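Local coordinates for NAD dependent epimerase/dehydratase family (uncultured archaeon MedDCM-OCT-S05-C57, PDB 5Y1F), which binds NAD+ and probably catalyses the oxidation of L-threonine at its 3-hydroxyl group, at residues G185-K190 against L224-M229. Residues are numbered along the deposited sequence; the frame is centred on the assembly and turned at random.
Sequences GLISWK and LPMMFM. With NAD (nicotinamide-adenine-dinucleotide), chain B.
The carbonyl oxygen of Met-227 accepts a hydrogen bond from Ile-187 N (3.0 Å) and a weaker CA-H...O contact from Leu-186 CA (3.4 Å). Hydrogen bonds from Gly-185 N to Pro-225 O and from Met-227 N to Gly-185 O continue this parallel pairing. Met-229 N, bonded to Ile-187 O at 2.8 Å, carries it past the strand end into helix 229-241; Phe-228 CD2 lies 3.3 Å from that oxygen. The backbone N-H of Leu-186 bonds to NAD O7N (3.0 Å). Leucine suits the place by its branched apolar end: with CG beside the backbone N (chi1 -57°), it lies over one face of the carboxamide, CD1 3.9 Å from NAD C7N. CD2 meets Met-227 CB alongside, while the unbranched thioether of Met-229 can bend to bring CE to Leu-186 CB (3.9 Å). On the opposite face, branched Ile-187 packs against Ala-201 and Met-315. Gln-30 NE2 hydrogen-bonds to both Leu-186 O and Ser-188 OG. Cut back to an alanine, Leu-186 would keep its N-H bond but probably leave the carboxamide unpacked on that face and freer to turn. Thus, in this Rossmann-type sheet, one strand edge pairs with its neighbour while the N-H of Leu-186, on the other edge, probably helps orient the nicotinamide through its carboxamide.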
loop_
_atom_site.group_PDB
_atom_site.type_symbol
_atom_site.label_atom_id
_atom_site.label_comp_id
_atom_site.label_asym_id
_atom_site.label_seq_id
_atom_site.Cartn_x
_atom_site.Cartn_y
_atom_site.Cartn_z
ATOM N N GLY A 185 0.801 -0.540 7.637
ATOM C CA GLY A 185 1.850 -1.451 7.191
ATOM C C GLY A 185 1.235 -2.728 6.662
ATOM O O GLY A 185 0.421 -3.318 7.370
ATOM N N LEU A 186 1.670 -3.230 5.517
ATOM C CA LEU A 186 1.041 -4.399 4.895
ATOM C C LEU A 186 1.980 -5.581 4.961
ATOM O O LEU A 186 3.173 -5.478 4.676
ATOM C CB LEU A 186 0.593 -4.124 3.470
ATOM C CG LEU A 186 -0.365 -2.962 3.306
ATOM C CD1 LEU A 186 -0.792 -2.806 1.867
ATOM C CD2 LEU A 186 -1.559 -3.064 4.204
ATOM N N ILE A 187 1.412 -6.754 5.268
ATOM C CA ILE A 187 2.191 -7.976 5.447
ATOM C C ILE A 187 1.722 -9.008 4.440
ATOM O O ILE A 187 0.526 -9.207 4.251
ATOM C CB ILE A 187 1.985 -8.514 6.875
ATOM C CG1 ILE A 187 2.560 -7.510 7.891
ATOM C CG2 ILE A 187 2.599 -9.871 7.069
ATOM C CD1 ILE A 187 2.112 -7.716 9.331
ATOM N N SER A 188 2.668 -9.616 3.733
ATOM C CA SER A 188 2.371 -10.605 2.719
ATOM C C SER A 188 3.565 -11.537 2.603
ATOM O O SER A 188 4.671 -11.172 3.011
ATOM C CB SER A 188 2.112 -9.928 1.372
ATOM O OG SER A 188 3.306 -9.306 0.903
ATOM N N TRP A 189 3.317 -12.691 1.979
ATOM C CA TRP A 189 4.393 -13.671 1.685
ATOM C C TRP A 189 4.675 -13.807 0.227
ATOM O O TRP A 189 5.737 -14.339 -0.116
ATOM C CB TRP A 189 4.100 -15.012 2.309
ATOM C CG TRP A 189 2.801 -15.622 1.844
ATOM C CD1 TRP A 189 1.586 -15.472 2.380
ATOM C CD2 TRP A 189 2.631 -16.395 0.658
ATOM N NE1 TRP A 189 0.645 -16.110 1.623
ATOM C CE2 TRP A 189 1.264 -16.651 0.528
ATOM C CE3 TRP A 189 3.513 -16.866 -0.319
ATOM C CZ2 TRP A 189 0.739 -17.445 -0.523
ATOM C CZ3 TRP A 189 2.997 -17.617 -1.380
ATOM C CH2 TRP A 189 1.620 -17.885 -1.465
ATOM N N LYS A 190 3.824 -13.359 -0.659
ATOM C CA LYS A 190 4.051 -13.580 -2.103
ATOM C C LYS A 190 5.139 -12.739 -2.722
ATOM O O LYS A 190 5.645 -13.061 -3.787
ATOM C CB LYS A 190 2.799 -13.355 -2.910
ATOM C CG LYS A 190 1.788 -14.468 -2.769
ATOM C CD LYS A 190 0.663 -14.274 -3.767
ATOM C CE LYS A 190 -0.201 -15.507 -3.829
ATOM N NZ LYS A 190 -1.341 -15.271 -4.762
ATOM N N LEU A 224 3.079 -0.370 15.351
ATOM C CA LEU A 224 2.504 0.344 14.205
ATOM C C LEU A 224 1.216 -0.344 13.773
ATOM O O LEU A 224 1.019 -1.557 14.014
ATOM C CB LEU A 224 3.456 0.348 13.040
ATOM C CG LEU A 224 4.721 1.147 13.207
ATOM C CD1 LEU A 224 5.677 0.989 12.061
ATOM C CD2 LEU A 224 4.393 2.630 13.415
ATOM N N PRO A 225 0.326 0.400 13.130
ATOM C CA PRO A 225 -0.846 -0.186 12.493
ATOM C C PRO A 225 -0.395 -1.113 11.356
ATOM O O PRO A 225 0.443 -0.751 10.547
ATOM C CB PRO A 225 -1.588 1.030 11.942
ATOM C CG PRO A 225 -1.031 2.204 12.619
ATOM C CD PRO A 225 0.398 1.837 12.878
ATOM N N MET A 226 -0.924 -2.338 11.360
ATOM C CA MET A 226 -0.570 -3.388 10.381
ATOM C C MET A 226 -1.851 -4.056 9.860
ATOM O O MET A 226 -2.878 -4.121 10.536
ATOM C CB MET A 226 0.290 -4.455 11.064
ATOM C CG MET A 226 1.683 -4.000 11.487
ATOM S SD MET A 226 2.859 -3.937 10.115
ATOM C CE MET A 226 4.375 -3.528 11.003
ATOM N N MET A 227 -1.714 -4.678 8.701
ATOM C CA MET A 227 -2.816 -5.373 8.057
ATOM C C MET A 227 -2.270 -6.451 7.154
ATOM O O MET A 227 -1.293 -6.256 6.436
ATOM C CB MET A 227 -3.646 -4.360 7.268
ATOM C CG MET A 227 -4.874 -4.927 6.571
ATOM S SD MET A 227 -5.891 -3.704 5.740
ATOM C CE MET A 227 -6.438 -2.682 7.106
ATOM N N PHE A 228 -2.949 -7.600 7.162
ATOM C CA PHE A 228 -2.583 -8.670 6.195
ATOM C C PHE A 228 -3.025 -8.290 4.786
ATOM O O PHE A 228 -4.066 -7.680 4.603
ATOM C CB PHE A 228 -3.209 -9.992 6.640
ATOM C CG PHE A 228 -2.744 -11.178 5.827
ATOM C CD1 PHE A 228 -3.678 -12.041 5.241
ATOM C CD2 PHE A 228 -1.425 -11.424 5.617
ATOM C CE1 PHE A 228 -3.275 -13.124 4.452
ATOM C CE2 PHE A 228 -0.994 -12.508 4.849
ATOM C CZ PHE A 228 -1.934 -13.333 4.259
ATOM N N MET A 229 -2.220 -8.645 3.802
ATOM C CA MET A 229 -2.510 -8.240 2.435
ATOM C C MET A 229 -3.896 -8.612 1.967
ATOM O O MET A 229 -4.496 -7.812 1.246
ATOM C CB MET A 229 -1.421 -8.763 1.508
ATOM C CG MET A 229 -1.470 -8.234 0.102
ATOM S SD MET A 229 -1.234 -6.444 -0.030
ATOM C CE MET A 229 0.508 -6.325 0.280
HETATM P PA NAD B . 6.447 -1.308 -3.887
HETATM O O1A NAD B . 6.483 -2.809 -3.548
HETATM O O2A NAD B . 7.764 -0.518 -3.734
HETATM O O5B NAD B . 5.901 -1.206 -5.413
HETATM C C5B NAD B . 6.014 0.013 -6.117
HETATM C C4B NAD B . 6.339 -0.300 -7.547
HETATM O O4B NAD B . 6.515 1.000 -8.135
HETATM C C3B NAD B . 7.641 -1.062 -7.733
HETATM O O3B NAD B . 7.366 -2.254 -8.432
HETATM C C2B NAD B . 8.521 -0.094 -8.537
HETATM O O2B NAD B . 9.324 -0.692 -9.571
HETATM C C1B NAD B . 7.500 0.853 -9.133
HETATM N N9A NAD B . 8.120 2.154 -9.456
HETATM C C8A NAD B . 9.053 2.813 -8.741
HETATM N N7A NAD B . 9.454 3.907 -9.386
HETATM C C5A NAD B . 8.792 3.904 -10.543
HETATM C C6A NAD B . 8.770 4.787 -11.716
HETATM N N6A NAD B . 9.555 5.890 -11.777
HETATM N N1A NAD B . 7.927 4.494 -12.702
HETATM C C2A NAD B . 7.192 3.396 -12.669
HETATM N N3A NAD B . 7.142 2.554 -11.637
HETATM C C4A NAD B . 7.915 2.775 -10.584
HETATM O O3 NAD B . 5.314 -0.525 -3.072
HETATM P PN NAD B . 3.965 -1.150 -2.446
HETATM O O1N NAD B . 3.373 -2.205 -3.389
HETATM O O2N NAD B . 4.239 -1.596 -1.023
HETATM O O5D NAD B . 3.029 0.170 -2.428
HETATM C C5D NAD B . 2.172 0.430 -3.495
HETATM C C4D NAD B . 1.405 1.701 -3.106
HETATM O O4D NAD B . 0.784 1.514 -1.805
HETATM C C3D NAD B . 2.285 2.928 -3.011
HETATM O O3D NAD B . 1.480 4.098 -3.322
HETATM C C2D NAD B . 2.589 3.006 -1.503
HETATM O O2D NAD B . 2.901 4.364 -1.106
HETATM C C1D NAD B . 1.252 2.515 -0.920
HETATM N N1N NAD B . 1.409 1.980 0.449
HETATM C C2N NAD B . 1.982 0.766 0.711
HETATM C C3N NAD B . 2.116 0.311 2.003
HETATM C C7N NAD B . 2.706 -1.052 2.349
HETATM O O7N NAD B . 2.837 -1.344 3.508
HETATM N N7N NAD B . 3.015 -1.892 1.395
HETATM C C4N NAD B . 1.657 1.097 3.047
HETATM C C5N NAD B . 1.121 2.346 2.778
HETATM C C6N NAD B . 1.004 2.760 1.465
#